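Local coordinates for protein AlyQ (Persicobacter sp. CCB-QB2, PDB 5XNR) that probably cleaves alginate by beta-elimination through its alginate lyase domain and probably binds carbohydrate through a CBM32 module, at residues D225-T230 / Y351-F356; T231-V236 / E308-K313; V193-I198 / N377-V382; D250-T255 / N360-N365. All coordinates share one frame; numbering follows the deposited sequence.

Contact 1: residues D225-T230 / Y351-F356; sequences DIYWTT and YDQSYF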
loop_
_atom_site.group_PDB
_atom_site.type_symbol
_atom_site.label_atom_id
_atom_site.label_comp_id
_atom_site.label_asym_id
_atom_site.label_seq_id
_atom_site.Cartn_x
_atom_site.Cartn_y
_atom_site.Cartn_z
ATOM N N ASP A 225 8.750 -6.792 30.006
ATOM C CA ASP A 225 9.697 -6.736 28.897
ATOM C C ASP A 225 10.396 -8.094 28.780
ATOM O O ASP A 225 10.763 -8.667 29.804
ATOM C CB ASP A 225 10.758 -5.661 29.131
ATOM C CG ASP A 225 10.299 -4.226 28.938
ATOM O OD1 ASP A 225 9.160 -4.025 28.475
ATOM O OD2 ASP A 225 11.106 -3.314 29.243
ATOM N N ILE A 226 10.545 -8.594 27.548
ATOM C CA ILE A 226 11.245 -9.861 27.298
ATOM C C ILE A 226 12.650 -9.539 26.818
ATOM O O ILE A 226 12.849 -8.538 26.108
ATOM C CB ILE A 226 10.549 -10.734 26.238
ATOM C CG1 ILE A 226 11.074 -12.178 26.266
ATOM C CG2 ILE A 226 10.690 -10.089 24.867
ATOM C CD1 ILE A 226 10.312 -13.160 25.398
ATOM N N TYR A 227 13.577 -10.408 27.213
ATOM C CA TYR A 227 14.937 -10.397 26.704
ATOM C C TYR A 227 15.272 -11.819 26.274
ATOM O O TYR A 227 14.941 -12.733 26.995
ATOM C CB TYR A 227 15.941 -9.908 27.749
ATOM C CG TYR A 227 15.737 -8.487 28.205
ATOM C CD1 TYR A 227 16.180 -7.413 27.449
ATOM C CD2 TYR A 227 15.112 -8.217 29.413
ATOM C CE1 TYR A 227 16.012 -6.103 27.886
ATOM C CE2 TYR A 227 14.922 -6.917 29.861
ATOM C CZ TYR A 227 15.373 -5.851 29.093
ATOM O OH TYR A 227 15.161 -4.568 29.530
ATOM N N TRP A 228 15.877 -11.980 25.096
ATOM C CA TRP A 228 16.325 -13.299 24.619
ATOM C C TRP A 228 17.796 -13.187 24.181
ATOM O O TRP A 228 18.402 -12.110 24.287
ATOM C CB TRP A 228 15.381 -13.864 23.527
ATOM C CG TRP A 228 14.883 -12.896 22.490
ATOM C CD1 TRP A 228 13.714 -12.194 22.527
ATOM C CD2 TRP A 228 15.515 -12.544 21.239
ATOM N NE1 TRP A 228 13.596 -11.410 21.412
ATOM C CE2 TRP A 228 14.684 -11.601 20.604
ATOM C CE3 TRP A 228 16.695 -12.928 20.591
ATOM C CZ2 TRP A 228 14.997 -11.044 19.363
ATOM C CZ3 TRP A 228 17.013 -12.370 19.372
ATOM C CH2 TRP A 228 16.175 -11.437 18.768
ATOM N N THR A 229 18.366 -14.286 23.690
ATOM C CA THR A 229 19.779 -14.300 23.262
ATOM C C THR A 229 19.889 -14.762 21.800
ATOM O O THR A 229 18.947 -15.333 21.244
ATOM C CB THR A 229 20.616 -15.200 24.184
ATOM O OG1 THR A 229 20.690 -16.523 23.658
ATOM C CG2 THR A 229 20.045 -15.279 25.583
ATOM N N THR A 230 21.073 -14.561 21.214
ATOM C CA THR A 230 21.340 -15.011 19.846
ATOM C C THR A 230 21.427 -16.546 19.774
ATOM O O THR A 230 21.552 -17.105 18.682
ATOM C CB THR A 230 22.592 -14.327 19.275
ATOM O OG1 THR A 230 23.745 -14.622 20.071
ATOM C CG2 THR A 230 22.422 -12.825 19.155
ATOM N N TYR A 351 25.200 -12.205 21.357
ATOM C CA TYR A 351 24.885 -11.285 22.441
ATOM C C TYR A 351 23.606 -11.776 23.122
ATOM O O TYR A 351 22.879 -12.639 22.581
ATOM C CB TYR A 351 24.719 -9.843 21.939
ATOM C CG TYR A 351 23.830 -9.703 20.734
ATOM C CD1 TYR A 351 24.327 -9.914 19.457
ATOM C CD2 TYR A 351 22.483 -9.381 20.852
ATOM C CE1 TYR A 351 23.518 -9.800 18.333
ATOM C CE2 TYR A 351 21.655 -9.258 19.736
ATOM C CZ TYR A 351 22.176 -9.480 18.469
ATOM O OH TYR A 351 21.399 -9.390 17.349
ATOM N N ASP A 352 23.356 -11.208 24.301
ATOM C CA ASP A 352 22.143 -11.500 25.083
ATOM C C ASP A 352 21.363 -10.191 25.256
ATOM O O ASP A 352 21.678 -9.165 24.605
ATOM C CB ASP A 352 22.487 -12.212 26.397
ATOM C CG ASP A 352 23.354 -11.398 27.345
ATOM O OD1 ASP A 352 23.422 -10.161 27.168
ATOM O OD2 ASP A 352 23.952 -12.007 28.266
ATOM N N GLN A 353 20.338 -10.247 26.102
ATOM C CA GLN A 353 19.499 -9.087 26.432
ATOM C C GLN A 353 18.899 -8.511 25.137
ATOM O O GLN A 353 18.845 -7.294 24.965
ATOM C CB GLN A 353 20.291 -8.058 27.254
ATOM C CG GLN A 353 20.596 -8.518 28.684
ATOM C CD GLN A 353 19.385 -8.621 29.592
ATOM O OE1 GLN A 353 18.758 -9.676 29.723
ATOM N NE2 GLN A 353 19.029 -7.511 30.223
ATOM N N SER A 354 18.436 -9.404 24.256
ATOM C CA SER A 354 17.984 -9.028 22.939
ATOM C C SER A 354 16.450 -9.071 22.853
ATOM O O SER A 354 15.808 -9.929 23.465
ATOM C CB SER A 354 18.598 -9.914 21.896
ATOM O OG SER A 354 18.097 -9.575 20.601
ATOM N N TYR A 355 15.886 -8.167 22.041
ATOM C CA TYR A 355 14.428 -8.089 21.820
ATOM C C TYR A 355 14.154 -7.477 20.438
ATOM O O TYR A 355 15.044 -6.894 19.861
ATOM C CB TYR A 355 13.762 -7.278 22.932
ATOM C CG TYR A 355 14.351 -5.905 23.114
ATOM C CD1 TYR A 355 15.451 -5.712 23.927
ATOM C CD2 TYR A 355 13.827 -4.801 22.460
ATOM C CE1 TYR A 355 15.995 -4.449 24.107
ATOM C CE2 TYR A 355 14.369 -3.535 22.618
ATOM C CZ TYR A 355 15.463 -3.357 23.441
ATOM O OH TYR A 355 16.033 -2.126 23.601
ATOM N N PHE A 356 12.941 -7.660 19.919
ATOM C CA PHE A 356 12.501 -7.066 18.675
ATOM C C PHE A 356 11.694 -5.777 18.902
ATOM O O PHE A 356 11.115 -5.555 19.971
ATOM C CB PHE A 356 11.579 -8.021 17.923
ATOM C CG PHE A 356 12.248 -9.256 17.385
ATOM C CD1 PHE A 356 13.302 -9.156 16.494
ATOM C CD2 PHE A 356 11.811 -10.516 17.764
ATOM C CE1 PHE A 356 13.934 -10.288 16.008
ATOM C CE2 PHE A 356 12.432 -11.649 17.264
ATOM C CZ PHE A 356 13.490 -11.531 16.382
#
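A G1 beta bulge sets Gln353 and Ser354 together against Trp228, and this single antiparallel bridge illustrates how a loop without regular structure can be held by a few exact bonds. Trp228 N gives its hydrogen to Ser354 O at 2.6 Å, and Ser354 N returns one to Trp228 O at 2.7 Å. The left-handed backbone of Gln353 makes the bulge; its bent side chain brings the amide over one face of the Tyr227 ring. With CG held between the backbone N and the carbonyl carbon (chi1 41°), the Trp228 indole lies under Ser354 O and against Phe356, where Trp228 CZ2 sits over the centre of the Phe356 ring, 3.4 Å from Phe356 CE2. His234 stacks on the other indole face, and NE1 bonds to Glu217. A leucine in place of Trp228 would probably leave Glu217 without this donor and open a gap between His234 and Ser354. Farther along, Thr230 N bonds to Tyr351 O at 3.0 Å, while Thr230 CG2 stands over the Tyr351 ring, 3.3 Å from CE1, a CH-pi contact. The result is a G1 bulge, here tying the crossing between two sheets of the lyase jelly roll to strand 355-358.

Contact 2: residues T231-V236 / E308-K313; sequences TGTHVV and EVINGK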
loop_
_atom_site.group_PDB
_atom_site.type_symbol
_atom_site.label_atom_id
_atom_site.label_comp_id
_atom_site.label_asym_id
_atom_site.label_seq_id
_atom_site.Cartn_x
_atom_site.Cartn_y
_atom_site.Cartn_z
ATOM N N THR A 231 21.320 -17.248 20.897
ATOM C CA THR A 231 21.366 -18.722 20.881
ATOM C C THR A 231 19.959 -19.271 20.606
ATOM O O THR A 231 19.009 -18.880 21.264
ATOM C CB THR A 231 21.964 -19.250 22.194
ATOM O OG1 THR A 231 23.219 -18.586 22.347
ATOM C CG2 THR A 231 22.160 -20.757 22.241
ATOM N N GLY A 232 19.851 -20.171 19.630
ATOM C CA GLY A 232 18.576 -20.702 19.182
ATOM C C GLY A 232 18.117 -20.053 17.888
ATOM O O GLY A 232 18.900 -19.403 17.194
ATOM N N THR A 233 16.850 -20.236 17.558
ATOM C CA THR A 233 16.324 -19.699 16.357
ATOM C C THR A 233 15.293 -18.636 16.729
ATOM O O THR A 233 14.374 -18.915 17.497
ATOM C CB THR A 233 15.767 -20.813 15.470
ATOM O OG1 THR A 233 16.886 -21.628 15.131
ATOM C CG2 THR A 233 15.122 -20.304 14.203
ATOM N N HIS A 234 15.475 -17.437 16.166
ATOM C CA HIS A 234 14.666 -16.266 16.483
ATOM C C HIS A 234 14.320 -15.494 15.205
ATOM O O HIS A 234 15.217 -15.123 14.454
ATOM C CB HIS A 234 15.412 -15.380 17.480
ATOM C CG HIS A 234 15.881 -16.136 18.670
ATOM N ND1 HIS A 234 15.024 -16.518 19.667
ATOM C CD2 HIS A 234 17.095 -16.620 18.999
ATOM C CE1 HIS A 234 15.691 -17.197 20.583
ATOM N NE2 HIS A 234 16.963 -17.268 20.200
ATOM N N VAL A 235 13.037 -15.200 15.002
ATOM C CA VAL A 235 12.573 -14.687 13.745
ATOM C C VAL A 235 11.626 -13.513 13.981
ATOM O O VAL A 235 10.800 -13.559 14.878
ATOM C CB VAL A 235 11.869 -15.810 12.971
ATOM C CG1 VAL A 235 11.469 -15.396 11.570
ATOM C CG2 VAL A 235 12.744 -17.052 12.942
ATOM N N VAL A 236 11.757 -12.474 13.164
ATOM C CA VAL A 236 10.683 -11.478 13.000
ATOM C C VAL A 236 10.370 -11.369 11.505
ATOM O O VAL A 236 11.271 -11.198 10.703
ATOM C CB VAL A 236 11.025 -10.097 13.597
ATOM C CG1 VAL A 236 12.275 -9.475 13.000
ATOM C CG2 VAL A 236 9.864 -9.135 13.458
ATOM N N GLU A 308 16.274 -13.201 10.797
ATOM C CA GLU A 308 16.306 -14.591 11.302
ATOM C C GLU A 308 17.660 -14.786 11.981
ATOM O O GLU A 308 18.669 -14.620 11.326
ATOM C CB GLU A 308 16.128 -15.564 10.134
ATOM C CG GLU A 308 16.140 -17.052 10.464
ATOM C CD GLU A 308 15.940 -17.941 9.238
ATOM O OE1 GLU A 308 16.747 -17.819 8.296
ATOM O OE2 GLU A 308 14.965 -18.718 9.195
ATOM N N VAL A 309 17.682 -15.066 13.280
ATOM C CA VAL A 309 18.938 -15.266 13.972
ATOM C C VAL A 309 19.019 -16.734 14.395
ATOM O O VAL A 309 18.099 -17.255 15.019
ATOM C CB VAL A 309 19.083 -14.324 15.179
ATOM C CG1 VAL A 309 20.441 -14.498 15.842
ATOM C CG2 VAL A 309 18.840 -12.864 14.804
ATOM N N ILE A 310 20.094 -17.403 14.014
ATOM C CA ILE A 310 20.280 -18.826 14.333
ATOM C C ILE A 310 21.662 -18.995 14.968
ATOM O O ILE A 310 22.638 -19.066 14.254
ATOM C CB ILE A 310 20.129 -19.697 13.064
ATOM C CG1 ILE A 310 18.804 -19.399 12.357
ATOM C CG2 ILE A 310 20.305 -21.185 13.379
ATOM C CD1 ILE A 310 18.447 -20.365 11.247
ATOM N N ASN A 311 21.727 -18.997 16.293
ATOM C CA ASN A 311 22.991 -19.180 17.020
ATOM C C ASN A 311 24.023 -18.135 16.563
ATOM O O ASN A 311 25.181 -18.449 16.340
ATOM C CB ASN A 311 23.502 -20.623 16.886
ATOM C CG ASN A 311 22.509 -21.657 17.388
ATOM O OD1 ASN A 311 21.968 -21.510 18.475
ATOM N ND2 ASN A 311 22.258 -22.697 16.616
ATOM N N GLY A 312 23.599 -16.887 16.450
ATOM C CA GLY A 312 24.502 -15.780 16.153
ATOM C C GLY A 312 24.493 -15.367 14.685
ATOM O O GLY A 312 24.841 -14.227 14.379
ATOM N N LYS A 313 24.126 -16.268 13.765
ATOM C CA LYS A 313 24.079 -15.948 12.333
ATOM C C LYS A 313 22.775 -15.223 12.021
ATOM O O LYS A 313 21.715 -15.786 12.263
ATOM C CB LYS A 313 24.112 -17.182 11.429
ATOM C CG LYS A 313 25.400 -17.985 11.473
ATOM C CD LYS A 313 26.007 -18.328 10.117
ATOM C CE LYS A 313 27.396 -18.908 10.302
ATOM N NZ LYS A 313 27.901 -19.615 9.108
#
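Asn311 turns its CG beside the backbone N, opposite the carbonyl carbon (chi1 -58°), and so carries OD1 back across the strand end to Gly232 N, 2.8 Å away. His234 makes the same first turn (chi1 -52°), which folds its ring back along its own chain toward Thr231. The pair exemplifies how side chains reinforce the end of a strand pair. Asn311 grips Gly232 twice: the amide oxygen takes Gly232 N from above the carbonyl plane, and Asn311 N bonds to Gly232 O at 3.0 Å. Beyond this, the regular antiparallel pairing begins. His234 and Val309 form the hydrogen-bonded pair, with Val309 N to His234 O at 2.7 Å and nearly straight, and His234 N to Val309 O at 2.9 Å. The flanking pairs, Thr233 with Ile310 and Val235 with Glu308, are non-hydrogen-bonded, and their side chains share one face of the sheet; Thr233 OG1 lies alongside Ile310, 3.9 Å from CG2. On the other face, His234 NE2 donates in its ring plane to Thr231 O at 2.8 Å. This bond fixes the rotation of the imidazole, whose ND1 is paired with His391. Asn311 and Gly312 occupy the corners of a type I' turn, which reverses the chain into strand 313-319. Strand 233-244 lies between 302-310 and 379-392 in the seven-stranded sheet, with Val236 facing Phe356 and Ile358 of strand 355-358.

Contact 3: residues V193-I198 / N377-V382; sequences VFRAPI and NNYGEV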
loop_
_atom_site.group_PDB
_atom_site.type_symbol
_atom_site.label_atom_id
_atom_site.label_comp_id
_atom_site.label_asym_id
_atom_site.label_seq_id
_atom_site.Cartn_x
_atom_site.Cartn_y
_atom_site.Cartn_z
ATOM N N VAL A 193 -1.104 1.831 11.374
ATOM C CA VAL A 193 -0.298 2.917 10.891
ATOM C C VAL A 193 0.410 3.538 12.091
ATOM O O VAL A 193 -0.221 3.935 13.049
ATOM C CB VAL A 193 -1.148 3.968 10.164
ATOM C CG1 VAL A 193 -0.276 5.000 9.497
ATOM C CG2 VAL A 193 -2.090 3.337 9.161
ATOM N N PHE A 194 1.724 3.599 11.990
ATOM C CA PHE A 194 2.546 4.233 12.947
ATOM C C PHE A 194 3.031 5.574 12.375
ATOM O O PHE A 194 3.933 5.599 11.536
ATOM C CB PHE A 194 3.730 3.314 13.253
ATOM C CG PHE A 194 3.387 1.968 13.835
ATOM C CD1 PHE A 194 3.099 0.894 13.014
ATOM C CD2 PHE A 194 3.397 1.765 15.204
ATOM C CE1 PHE A 194 2.828 -0.358 13.551
ATOM C CE2 PHE A 194 3.118 0.515 15.742
ATOM C CZ PHE A 194 2.838 -0.548 14.913
ATOM N N ARG A 195 2.449 6.675 12.862
ATOM C CA ARG A 195 2.734 8.023 12.390
ATOM C C ARG A 195 3.529 8.808 13.445
ATOM O O ARG A 195 3.094 8.956 14.579
ATOM C CB ARG A 195 1.440 8.796 12.105
ATOM C CG ARG A 195 1.715 10.229 11.663
ATOM C CD ARG A 195 0.631 10.973 10.906
ATOM N NE ARG A 195 0.165 10.320 9.693
ATOM C CZ ARG A 195 -0.772 10.834 8.909
ATOM N NH1 ARG A 195 -1.066 12.121 8.985
ATOM N NH2 ARG A 195 -1.423 10.060 8.068
ATOM N N ALA A 196 4.650 9.370 13.021
ATOM C CA ALA A 196 5.581 10.084 13.892
ATOM C C ALA A 196 5.806 11.493 13.326
ATOM O O ALA A 196 6.736 11.697 12.554
ATOM C CB ALA A 196 6.888 9.318 13.997
ATOM N N PRO A 197 4.957 12.459 13.710
ATOM C CA PRO A 197 5.154 13.818 13.247
ATOM C C PRO A 197 6.291 14.493 14.020
ATOM O O PRO A 197 6.655 14.088 15.131
ATOM C CB PRO A 197 3.825 14.535 13.492
ATOM C CG PRO A 197 3.249 13.828 14.696
ATOM C CD PRO A 197 3.919 12.464 14.745
ATOM N N ILE A 198 6.846 15.495 13.363
ATOM C CA ILE A 198 7.921 16.266 13.885
ATOM C C ILE A 198 7.337 17.585 14.390
ATOM O O ILE A 198 6.789 18.355 13.606
ATOM C CB ILE A 198 8.990 16.492 12.800
ATOM C CG1 ILE A 198 9.440 15.172 12.155
ATOM C CG2 ILE A 198 10.153 17.283 13.383
ATOM C CD1 ILE A 198 9.982 14.150 13.137
ATOM N N ASN A 377 2.854 17.775 6.687
ATOM C CA ASN A 377 3.435 16.614 5.996
ATOM C C ASN A 377 4.810 16.274 6.561
ATOM O O ASN A 377 5.484 15.406 6.019
ATOM C CB ASN A 377 3.542 16.840 4.491
ATOM C CG ASN A 377 2.168 16.920 3.876
ATOM O OD1 ASN A 377 1.175 16.593 4.526
ATOM N ND2 ASN A 377 2.101 17.364 2.635
ATOM N N ASN A 378 5.205 16.920 7.649
ATOM C CA ASN A 378 6.509 16.638 8.196
ATOM C C ASN A 378 6.384 15.538 9.246
ATOM O O ASN A 378 6.404 15.822 10.460
ATOM C CB ASN A 378 7.175 17.871 8.788
ATOM C CG ASN A 378 8.678 17.763 8.728
ATOM O OD1 ASN A 378 9.221 16.663 8.711
ATOM N ND2 ASN A 378 9.352 18.899 8.675
ATOM N N TYR A 379 6.272 14.301 8.751
ATOM C CA TYR A 379 6.165 13.134 9.621
ATOM C C TYR A 379 6.767 11.917 8.923
ATOM O O TYR A 379 6.806 11.868 7.684
ATOM C CB TYR A 379 4.701 12.862 9.995
ATOM C CG TYR A 379 3.757 12.552 8.854
ATOM C CD1 TYR A 379 3.648 11.282 8.323
ATOM C CD2 TYR A 379 2.941 13.530 8.324
ATOM C CE1 TYR A 379 2.760 10.988 7.300
ATOM C CE2 TYR A 379 2.054 13.263 7.296
ATOM C CZ TYR A 379 1.956 11.987 6.785
ATOM O OH TYR A 379 1.088 11.733 5.768
ATOM N N GLY A 380 7.217 10.946 9.720
ATOM C CA GLY A 380 7.538 9.624 9.189
ATOM C C GLY A 380 6.353 8.698 9.359
ATOM O O GLY A 380 5.593 8.851 10.299
ATOM N N GLU A 381 6.176 7.748 8.456
ATOM C CA GLU A 381 5.042 6.853 8.577
ATOM C C GLU A 381 5.350 5.468 7.984
ATOM O O GLU A 381 5.986 5.330 6.950
ATOM C CB GLU A 381 3.836 7.462 7.867
ATOM C CG GLU A 381 2.572 6.627 7.991
ATOM C CD GLU A 381 1.391 7.205 7.241
ATOM O OE1 GLU A 381 0.649 8.022 7.839
ATOM O OE2 GLU A 381 1.244 6.872 6.059
ATOM N N VAL A 382 4.802 4.459 8.655
ATOM C CA VAL A 382 4.989 3.035 8.356
ATOM C C VAL A 382 3.635 2.350 8.538
ATOM O O VAL A 382 2.985 2.511 9.568
ATOM C CB VAL A 382 6.079 2.389 9.245
ATOM C CG1 VAL A 382 6.177 0.881 9.076
ATOM C CG2 VAL A 382 7.438 2.999 8.978
#
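The guanidinium of Arg195 lies flat on one face of the Tyr379 ring, the two planes only 3° apart, while Glu381 OE1 meets its edge and Glu381 CB lies at the edge of the tyrosine ring. These three side chains share one face of the antiparallel strand pair 192-197 and 379-392 in the seven-stranded sheet of the lyase jelly roll, Glu381 directly across from Arg195 and Tyr379 diagonally, and show how one cation can serve both an aromatic face and a carboxylate. Arg195 leaves the strand extended and bends at its third torsion (chi3 -56°), which lays CD and then the guanidinium over the phenol; Arg195 CZ is 4.0 Å from the centroid of the Tyr379 ring, a cation-pi contact. The salt bridge is side-on but converges on one oxygen: Arg195 NE and NH2 reach Glu381 OE1 at 3.0 and 2.9 Å. Guanidinium and carboxylate planes are 41° apart, and OE1 lies somewhat out of the guanidinium plane. Glu381 OE2 is taken by Thr243 of strand 233-244, so both oxygens of this buried group have partners, and its charge is probably well balanced by Arg195. Phe194 with Val382 and Ala196 with Gly380 are hydrogen-bonded pairs; their face looks toward strands 211-217 and 360-362, where Asn360 ND2 bonds to Phe194 O. Pairing continues past the strand at Ile198, whose N bonds to the carbonyl oxygen of Asn378, a residue at the centre of an inverse gamma turn. At the opposite end, Val193 CG1 rests 3.6 Å from Glu381 CD, an apolar methyl beside the carboxylate.

Contact 4: residues D250-T255 / N360-N365; sequences DHLVAT and NYTQSN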
loop_
_atom_site.group_PDB
_atom_site.type_symbol
_atom_site.label_atom_id
_atom_site.label_comp_id
_atom_site.label_asym_id
_atom_site.label_seq_id
_atom_site.Cartn_x
_atom_site.Cartn_y
_atom_site.Cartn_z
ATOM N N ASP A 250 15.062 13.067 5.770
ATOM C CA ASP A 250 14.129 12.046 5.300
ATOM C C ASP A 250 14.673 10.639 5.610
ATOM O O ASP A 250 15.020 9.861 4.704
ATOM C CB ASP A 250 13.890 12.251 3.797
ATOM C CG ASP A 250 15.139 12.213 2.920
ATOM O OD1 ASP A 250 16.228 12.574 3.409
ATOM O OD2 ASP A 250 15.009 11.811 1.748
ATOM N N HIS A 251 14.749 10.327 6.901
ATOM C CA HIS A 251 15.427 9.142 7.415
ATOM C C HIS A 251 14.505 8.468 8.443
ATOM O O HIS A 251 13.953 9.155 9.309
ATOM C CB HIS A 251 16.734 9.508 8.140
ATOM C CG HIS A 251 17.836 10.143 7.350
ATOM N ND1 HIS A 251 19.079 10.378 7.925
ATOM C CD2 HIS A 251 17.922 10.581 6.071
ATOM C CE1 HIS A 251 19.873 10.953 7.047
ATOM N NE2 HIS A 251 19.187 11.093 5.896
ATOM N N LEU A 252 14.419 7.147 8.419
ATOM C CA LEU A 252 13.440 6.433 9.203
ATOM C C LEU A 252 13.901 4.985 9.426
ATOM O O LEU A 252 14.390 4.360 8.515
ATOM C CB LEU A 252 12.124 6.483 8.418
ATOM C CG LEU A 252 10.917 5.881 9.121
ATOM C CD1 LEU A 252 9.622 6.457 8.564
ATOM C CD2 LEU A 252 10.930 4.364 8.989
ATOM N N VAL A 253 13.676 4.448 10.625
ATOM C CA VAL A 253 14.006 3.069 10.961
ATOM C C VAL A 253 12.697 2.288 11.171
ATOM O O VAL A 253 11.781 2.750 11.858
ATOM C CB VAL A 253 14.945 3.029 12.184
ATOM C CG1 VAL A 253 15.021 1.660 12.847
ATOM C CG2 VAL A 253 16.342 3.519 11.825
ATOM N N ALA A 254 12.593 1.117 10.555
ATOM C CA ALA A 254 11.391 0.301 10.722
ATOM C C ALA A 254 11.690 -0.891 11.649
ATOM O O ALA A 254 11.725 -0.735 12.880
ATOM C CB ALA A 254 10.844 -0.111 9.376
ATOM N N THR A 255 11.871 -2.070 11.086
ATOM C CA THR A 255 12.055 -3.300 11.903
ATOM C C THR A 255 13.420 -3.285 12.590
ATOM O O THR A 255 14.373 -2.829 11.981
ATOM C CB THR A 255 11.914 -4.532 11.011
ATOM O OG1 THR A 255 10.721 -4.307 10.253
ATOM C CG2 THR A 255 11.849 -5.831 11.791
ATOM N N ASN A 360 7.752 2.288 13.648
ATOM C CA ASN A 360 8.282 3.531 13.053
ATOM C C ASN A 360 9.150 4.283 14.071
ATOM O O ASN A 360 8.630 4.843 15.045
ATOM C CB ASN A 360 7.128 4.404 12.556
ATOM C CG ASN A 360 7.525 5.810 12.152
ATOM O OD1 ASN A 360 8.680 6.225 12.338
ATOM N ND2 ASN A 360 6.557 6.548 11.602
ATOM N N TYR A 361 10.457 4.317 13.821
ATOM C CA TYR A 361 11.380 5.195 14.580
ATOM C C TYR A 361 11.970 6.248 13.634
ATOM O O TYR A 361 12.923 5.955 12.927
ATOM C CB TYR A 361 12.483 4.353 15.225
ATOM C CG TYR A 361 13.477 5.071 16.112
ATOM C CD1 TYR A 361 13.181 6.261 16.761
ATOM C CD2 TYR A 361 14.712 4.491 16.381
ATOM C CE1 TYR A 361 14.100 6.871 17.610
ATOM C CE2 TYR A 361 15.632 5.080 17.236
ATOM C CZ TYR A 361 15.334 6.281 17.852
ATOM O OH TYR A 361 16.268 6.863 18.664
ATOM N N THR A 362 11.411 7.455 13.613
ATOM C CA THR A 362 11.789 8.445 12.607
ATOM C C THR A 362 13.073 9.130 13.076
ATOM O O THR A 362 13.123 9.670 14.202
ATOM C CB THR A 362 10.640 9.422 12.342
ATOM O OG1 THR A 362 9.561 8.654 11.811
ATOM C CG2 THR A 362 10.997 10.540 11.384
ATOM N N GLN A 363 14.106 9.127 12.234
ATOM C CA GLN A 363 15.374 9.716 12.642
ATOM C C GLN A 363 15.394 11.223 12.319
ATOM O O GLN A 363 16.308 11.695 11.646
ATOM C CB GLN A 363 16.531 8.989 11.956
ATOM C CG GLN A 363 16.531 7.481 12.171
ATOM C CD GLN A 363 16.690 7.102 13.620
ATOM O OE1 GLN A 363 17.789 7.149 14.180
ATOM N NE2 GLN A 363 15.582 6.705 14.228
ATOM N N SER A 364 14.402 11.995 12.783
ATOM C CA SER A 364 14.478 13.462 12.679
ATOM C C SER A 364 13.826 14.106 13.904
ATOM O O SER A 364 13.292 13.402 14.762
ATOM C CB SER A 364 13.879 13.977 11.393
ATOM O OG SER A 364 14.274 15.330 11.185
ATOM N N ASN A 365 13.891 15.432 13.983
ATOM C CA ASN A 365 13.340 16.158 15.136
ATOM C C ASN A 365 13.217 17.648 14.782
ATOM O O ASN A 365 13.464 18.033 13.637
ATOM C CB ASN A 365 14.164 15.878 16.401
ATOM C CG ASN A 365 15.624 16.276 16.280
ATOM O OD1 ASN A 365 15.943 17.209 15.548
ATOM N ND2 ASN A 365 16.509 15.595 17.000
#
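Val253 and Tyr361 form the hydrogen-bonded pair of two short antiparallel strands, 251-254 and 360-362, whose axes come within 4.6 Å and run 154° apart. Tyr361 N bonds to Val253 O at 2.8 Å and Val253 N to Tyr361 O at 2.9 Å, while Leu252 opposite Thr362 makes the non-hydrogen-bonded pair. A third bond, Gln363 N to His251 O, carries the pairing one residue past the second strand, into an inverse gamma turn centred on Gln363. The side chains illustrate how a polar residue can fold back to finish its own strand. Bent at its second torsion (chi2 -63°), Gln363 sets NE2 over the centre of the Tyr361 ring and 3.1 Å from Tyr361 O, approaching that oxygen from above its carbonyl plane. Val253 N comes from the opposite face, so two donors hold Tyr361 O. The glutamine chain also covers Val253, with CG 4.0 Å from CG2. An alanine in place of Gln363 would probably cost Tyr361 O its second donor and leave the Tyr361 ring more free to turn. On the other face, Leu252 CD1 packs over a polar pair, Thr362 OG1 donating to Asn360 OD1 at 2.6 Å on a lone pair. Tyr361 and Gln363 fall in the stretch matching the YFKxGxYxQ sequence motif of PL7 alginate lyases. With Arg212 making a cation-pi contact to Tyr361 and a phosphate, probably from the crystallisation liquor, about 4 Å from the Gln363 side chain, this amide and ring may line the cleft that probably receives the anionic alginate chain, as in PL7 relatives.

In the fold
Together the four contacts sample both sheets of the lyase jelly roll. Contacts 2 and 3 join strands of the seven-stranded sheet, and contact 4 joins two of the facing sheet; contact 1 ties the loop between the two sheets to strand 355-358, which precedes 360-362. Contacts 3 and 4 are buried, their centres 9 Å apart and bridged by Asn360. Contacts 1 and 2 are only partly buried and meet where Trp228 stacks on His234. Chemistry follows place: aromatic packing and a bulge at the crossing, a turn and side-chain bonds at the strand end, a salt bridge and cation-pi stack in contact 3, and a side-chain amide hydrogen-bonded back to its own strand in contact 4.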